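Local coordinates for putative flagellar hook-associated protein (Vibrio parahaemolyticus, PDB 3PWX) that probably serves as a structural component of the bacterial flagellum and belongs to the flagellin family, at residues Q69-M74 / A163-P168; T129-V134 / G209-N214. All coordinates share one frame; numbering follows the deposited sequence.

Contact 1 (Q69-M74 / A163-P168); sequences QDRSGM and AEFEKP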
loop_
_atom_site.group_PDB
_atom_site.type_symbol
_atom_site.label_atom_id
_atom_site.label_comp_id
_atom_site.label_asym_id
_atom_site.label_seq_id
_atom_site.Cartn_x
_atom_site.Cartn_y
_atom_site.Cartn_z
ATOM N N GLN A 69 -52.563 4.674 -10.138
ATOM C CA GLN A 69 -52.256 5.949 -10.760
ATOM C C GLN A 69 -51.428 6.835 -9.835
ATOM O O GLN A 69 -50.562 7.583 -10.286
ATOM C CB GLN A 69 -53.545 6.665 -11.172
ATOM C CG GLN A 69 -53.523 7.286 -12.605
ATOM C CD GLN A 69 -52.231 8.042 -12.794
ATOM O OE1 GLN A 69 -51.126 7.429 -12.826
ATOM N NE2 GLN A 69 -52.326 9.384 -12.896
ATOM N N ASP A 70 -51.686 6.741 -8.538
ATOM C CA ASP A 70 -50.855 7.426 -7.550
ATOM C C ASP A 70 -49.379 7.007 -7.657
ATOM O O ASP A 70 -48.479 7.822 -7.443
ATOM C CB ASP A 70 -51.377 7.169 -6.138
ATOM C CG ASP A 70 -50.886 8.191 -5.136
ATOM O OD1 ASP A 70 -51.747 8.779 -4.460
ATOM O OD2 ASP A 70 -49.657 8.418 -5.015
ATOM N N ARG A 71 -49.149 5.739 -7.999
ATOM C CA ARG A 71 -47.800 5.227 -8.223
ATOM C C ARG A 71 -47.065 5.882 -9.379
ATOM O O ARG A 71 -45.950 5.506 -9.665
ATOM C CB ARG A 71 -47.795 3.711 -8.441
ATOM C CG ARG A 71 -48.073 2.904 -7.184
ATOM C CD ARG A 71 -47.423 1.539 -7.278
ATOM N NE ARG A 71 -48.151 0.474 -6.578
ATOM C CZ ARG A 71 -49.009 -0.368 -7.165
ATOM N NH1 ARG A 71 -49.597 -1.314 -6.438
ATOM N NH2 ARG A 71 -49.275 -0.281 -8.477
ATOM N N SER A 72 -47.676 6.850 -10.048
ATOM C CA SER A 72 -46.986 7.534 -11.137
ATOM C C SER A 72 -46.008 8.589 -10.594
ATOM O O SER A 72 -45.076 8.988 -11.276
ATOM C CB SER A 72 -47.990 8.099 -12.158
ATOM O OG SER A 72 -47.630 9.404 -12.604
ATOM N N GLY A 73 -46.212 9.019 -9.356
ATOM C CA GLY A 73 -45.350 10.020 -8.744
ATOM C C GLY A 73 -44.175 9.350 -8.060
ATOM O O GLY A 73 -43.079 9.905 -7.995
HETATM N N MSE A 74 -44.422 8.147 -7.553
HETATM C CA MSE A 74 -43.387 7.294 -7.014
HETATM C C MSE A 74 -42.375 6.943 -8.088
HETATM O O MSE A 74 -41.168 6.993 -7.851
HETATM C CB MSE A 74 -43.982 6.003 -6.472
HETATM C CG MSE A 74 -44.429 6.077 -5.040
HETATM SE SE MSE A 74 -45.424 4.462 -4.616
HETATM C CE MSE A 74 -46.899 5.298 -3.607
ATOM N N ALA A 163 -40.955 -1.138 -14.103
ATOM C CA ALA A 163 -41.775 -1.842 -15.064
ATOM C C ALA A 163 -42.926 -2.521 -14.327
ATOM O O ALA A 163 -44.089 -2.364 -14.674
ATOM C CB ALA A 163 -40.912 -2.868 -15.829
ATOM N N GLU A 164 -42.612 -3.241 -13.268
ATOM C CA GLU A 164 -43.632 -3.896 -12.462
ATOM C C GLU A 164 -44.613 -2.885 -11.810
ATOM O O GLU A 164 -45.823 -3.169 -11.691
ATOM C CB GLU A 164 -42.943 -4.794 -11.446
ATOM C CG GLU A 164 -43.762 -5.897 -10.839
ATOM C CD GLU A 164 -44.340 -6.905 -11.832
ATOM O OE1 GLU A 164 -43.630 -7.468 -12.696
ATOM O OE2 GLU A 164 -45.541 -7.161 -11.699
ATOM N N PHE A 165 -44.103 -1.709 -11.412
ATOM C CA PHE A 165 -44.967 -0.607 -10.949
ATOM C C PHE A 165 -45.900 -0.058 -12.034
ATOM O O PHE A 165 -46.984 0.364 -11.720
ATOM C CB PHE A 165 -44.174 0.541 -10.346
ATOM C CG PHE A 165 -43.847 0.360 -8.898
ATOM C CD1 PHE A 165 -43.502 1.454 -8.110
ATOM C CD2 PHE A 165 -43.868 -0.904 -8.304
ATOM C CE1 PHE A 165 -43.188 1.288 -6.743
ATOM C CE2 PHE A 165 -43.563 -1.072 -6.950
ATOM C CZ PHE A 165 -43.228 0.024 -6.172
ATOM N N GLU A 166 -45.471 -0.044 -13.294
ATOM C CA GLU A 166 -46.291 0.502 -14.353
ATOM C C GLU A 166 -47.399 -0.481 -14.787
ATOM O O GLU A 166 -48.557 -0.106 -14.947
ATOM C CB GLU A 166 -45.430 0.874 -15.539
ATOM C CG GLU A 166 -44.695 2.185 -15.435
ATOM C CD GLU A 166 -43.708 2.291 -16.578
ATOM O OE1 GLU A 166 -42.472 2.401 -16.350
ATOM O OE2 GLU A 166 -44.187 2.192 -17.740
ATOM N N LYS A 167 -47.025 -1.737 -14.989
ATOM C CA LYS A 167 -47.987 -2.752 -15.330
ATOM C C LYS A 167 -47.783 -3.956 -14.450
ATOM O O LYS A 167 -47.073 -4.875 -14.830
ATOM C CB LYS A 167 -47.870 -3.164 -16.800
ATOM C CG LYS A 167 -48.928 -4.217 -17.205
ATOM C CD LYS A 167 -49.108 -4.319 -18.715
ATOM C CE LYS A 167 -50.396 -5.062 -19.066
ATOM N NZ LYS A 167 -50.595 -5.138 -20.549
ATOM N N PRO A 168 -48.423 -3.971 -13.277
ATOM C CA PRO A 168 -48.274 -5.135 -12.409
ATOM C C PRO A 168 -48.525 -6.462 -13.126
ATOM O O PRO A 168 -49.359 -6.534 -14.030
ATOM C CB PRO A 168 -49.314 -4.895 -11.315
ATOM C CG PRO A 168 -49.424 -3.399 -11.236
ATOM C CD PRO A 168 -49.196 -2.884 -12.640
#
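Arg71 gives its NE hydrogen to Gly61 O, just where helix 7-61 ends, and the rest of its buried side chain lies against Phe165 and Pro168. The contact sits at one end of an elongated flagellin-type helical bundle, where the beginning of helix 71-89 meets the last turn of helix 154-166. CD of Arg71 rests over one face of the Phe165 ring, offset toward its rim, with CD 4.0 Å from Phe165 CD1. This is a CH-pi contact, CD lying 4.1 Å from the ring centroid and 15° off the ring normal. The guanidinium carries on above the ring, tilted 31° to it, but Arg71 CZ is 5.5 Å from the Phe165 centroid, so any cation-pi attraction is weak. Arginine suits the place because its methylenes can cover an aromatic face while its polar end still reaches a carbonyl. Its CG stands beside the backbone N (chi1 -72°), and the chain bends at chi3 as the guanidinium continues toward Pro168. Selenomethionine Met74, one turn later, adds its long apolar chain, with SE 4.4 Å from Phe165 CE1; Ile75 and Phe172 pack nearby on Phe165 and Arg71 respectively. The chain leaves helical geometry at Lys167, and Pro168, which has no N-H to satisfy, presents its ring to the arginine: Pro168 CG lies 4.2 Å from Arg71 NH2.

Contact 2 (T129-V134 / G209-N214); sequences TVAKGV and GAHSEN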
loop_
_atom_site.group_PDB
_atom_site.type_symbol
_atom_site.label_atom_id
_atom_site.label_comp_id
_atom_site.label_asym_id
_atom_site.label_seq_id
_atom_site.Cartn_x
_atom_site.Cartn_y
_atom_site.Cartn_z
ATOM N N THR A 129 2.430 6.334 -2.501
ATOM C CA THR A 129 3.579 6.079 -1.602
ATOM C C THR A 129 3.517 7.046 -0.426
ATOM O O THR A 129 3.432 8.263 -0.629
ATOM C CB THR A 129 4.870 6.276 -2.330
ATOM O OG1 THR A 129 4.939 5.265 -3.331
ATOM C CG2 THR A 129 6.088 6.103 -1.390
ATOM N N VAL A 130 3.570 6.524 0.793
ATOM C CA VAL A 130 3.273 7.352 1.897
ATOM C C VAL A 130 4.391 7.311 2.936
ATOM O O VAL A 130 4.297 8.013 3.948
ATOM C CB VAL A 130 1.875 6.981 2.520
ATOM C CG1 VAL A 130 0.741 7.150 1.470
ATOM C CG2 VAL A 130 1.859 5.570 3.120
ATOM N N ALA A 131 5.396 6.444 2.721
ATOM C CA ALA A 131 6.661 6.426 3.454
ATOM C C ALA A 131 7.570 5.492 2.675
ATOM O O ALA A 131 7.077 4.706 1.855
ATOM C CB ALA A 131 6.521 5.943 4.908
ATOM N N LYS A 132 8.885 5.558 2.922
ATOM C CA LYS A 132 9.831 4.775 2.180
ATOM C C LYS A 132 9.375 3.346 2.091
ATOM O O LYS A 132 9.301 2.664 3.101
ATOM C CB LYS A 132 11.204 4.829 2.833
ATOM C CG LYS A 132 12.333 4.264 1.903
ATOM C CD LYS A 132 12.219 4.855 0.462
ATOM C CE LYS A 132 13.558 4.812 -0.343
ATOM N NZ LYS A 132 13.479 3.738 -1.404
ATOM N N GLY A 133 9.121 2.886 0.875
ATOM C CA GLY A 133 8.675 1.511 0.644
ATOM C C GLY A 133 7.277 1.091 1.165
ATOM O O GLY A 133 7.022 -0.108 1.351
ATOM N N VAL A 134 6.375 2.065 1.359
ATOM C CA VAL A 134 5.063 1.784 1.834
ATOM C C VAL A 134 4.016 2.449 0.937
ATOM O O VAL A 134 4.022 3.672 0.791
ATOM C CB VAL A 134 4.870 2.312 3.300
ATOM C CG1 VAL A 134 3.426 1.970 3.832
ATOM C CG2 VAL A 134 6.023 1.823 4.232
ATOM N N GLY A 209 1.965 10.636 11.874
ATOM C CA GLY A 209 2.476 10.846 13.237
ATOM C C GLY A 209 3.947 10.443 13.396
ATOM O O GLY A 209 4.729 11.120 14.073
ATOM N N ALA A 210 4.315 9.336 12.763
ATOM C CA ALA A 210 5.674 8.861 12.805
ATOM C C ALA A 210 6.610 9.803 12.018
ATOM O O ALA A 210 7.766 10.052 12.441
ATOM C CB ALA A 210 5.729 7.465 12.266
ATOM N N HIS A 211 6.107 10.329 10.893
ATOM C CA HIS A 211 6.827 11.329 10.095
ATOM C C HIS A 211 7.024 12.615 10.889
ATOM O O HIS A 211 8.021 13.292 10.740
ATOM C CB HIS A 211 6.033 11.662 8.840
ATOM C CG HIS A 211 6.187 10.661 7.740
ATOM N ND1 HIS A 211 7.373 10.008 7.487
ATOM C CD2 HIS A 211 5.320 10.236 6.787
ATOM C CE1 HIS A 211 7.220 9.191 6.464
ATOM N NE2 HIS A 211 5.990 9.319 6.007
ATOM N N SER A 212 6.037 12.965 11.717
ATOM C CA SER A 212 6.123 14.174 12.537
ATOM C C SER A 212 7.193 14.071 13.621
ATOM O O SER A 212 8.035 14.968 13.719
ATOM C CB SER A 212 4.752 14.521 13.139
ATOM O OG SER A 212 3.977 15.264 12.221
ATOM N N GLU A 213 7.182 12.984 14.404
ATOM C CA GLU A 213 8.281 12.663 15.331
ATOM C C GLU A 213 9.622 12.746 14.605
ATOM O O GLU A 213 10.517 13.489 14.991
ATOM C CB GLU A 213 8.155 11.249 15.890
ATOM C CG GLU A 213 6.770 10.850 16.362
ATOM C CD GLU A 213 6.799 9.941 17.592
ATOM O OE1 GLU A 213 5.782 9.916 18.309
ATOM O OE2 GLU A 213 7.835 9.278 17.875
ATOM N N ASN A 214 9.747 11.959 13.547
ATOM C CA ASN A 214 10.950 11.918 12.748
ATOM C C ASN A 214 11.479 13.284 12.402
ATOM O O ASN A 214 12.662 13.530 12.573
ATOM C CB ASN A 214 10.675 11.174 11.464
ATOM C CG ASN A 214 11.477 9.936 11.358
ATOM O OD1 ASN A 214 10.999 8.852 11.694
ATOM N ND2 ASN A 214 12.707 10.072 10.895
#
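The carbonyl of Val130, at the end of a beta hairpin formed by strands 127-131 and 134-137, is met by the ring of His211 reaching out from helix 172-223. The tight part of the contact is here, and all three touching residues are buried. NE2 of His211 donates to Val130 O at 3.0 Å; the bond is fairly straight, 162° at the hydrogen, and the oxygen sits almost in the imidazole plane, with the donor tilted 15° from the carbonyl plane. A histidine can do this because its flat ring carries an N-H far enough from the helix to meet a buried carbonyl. Beside that bond the small methyl of Ala131 fits against the ring, its CB 3.6 Å from His211 NE2. Tyr26 of helix 7-61 lays its own ring nearly parallel to the imidazole. The side chain of Val130 turns instead to Leu204 and Met207, where its two methyls meet apolar side chains.

The hairpin's tip is the looser side. Exposed Lys132 leads its amine away from the helix, and Arg200 of the second subunit packs on it. Gly133 takes a positive phi in the type II turn, which is closed by Val134 N to Ala131 O at 2.8 Å.

Contacts 1 and 2 lie on opposite sides of the chain's centre, their own centres 56 Å apart and their nearest atoms about 43 Å. Their segments alternate along the chain: 69-74, 129-134, 163-168, then 209-214. Helix 154-166, which ends in contact 1, is followed by helix 172-223, which starts near contact 1 and carries His211 in contact 2. Helix 7-61 likewise spans the distance, so the two long helices run between the contacts and the elongated bundle is held by different means at the two places. Contact 1 joins helix ends within one chain, whereas contact 2 sets the hairpin on the bundle beside the second subunit, whose strand extends the sheet from Val134.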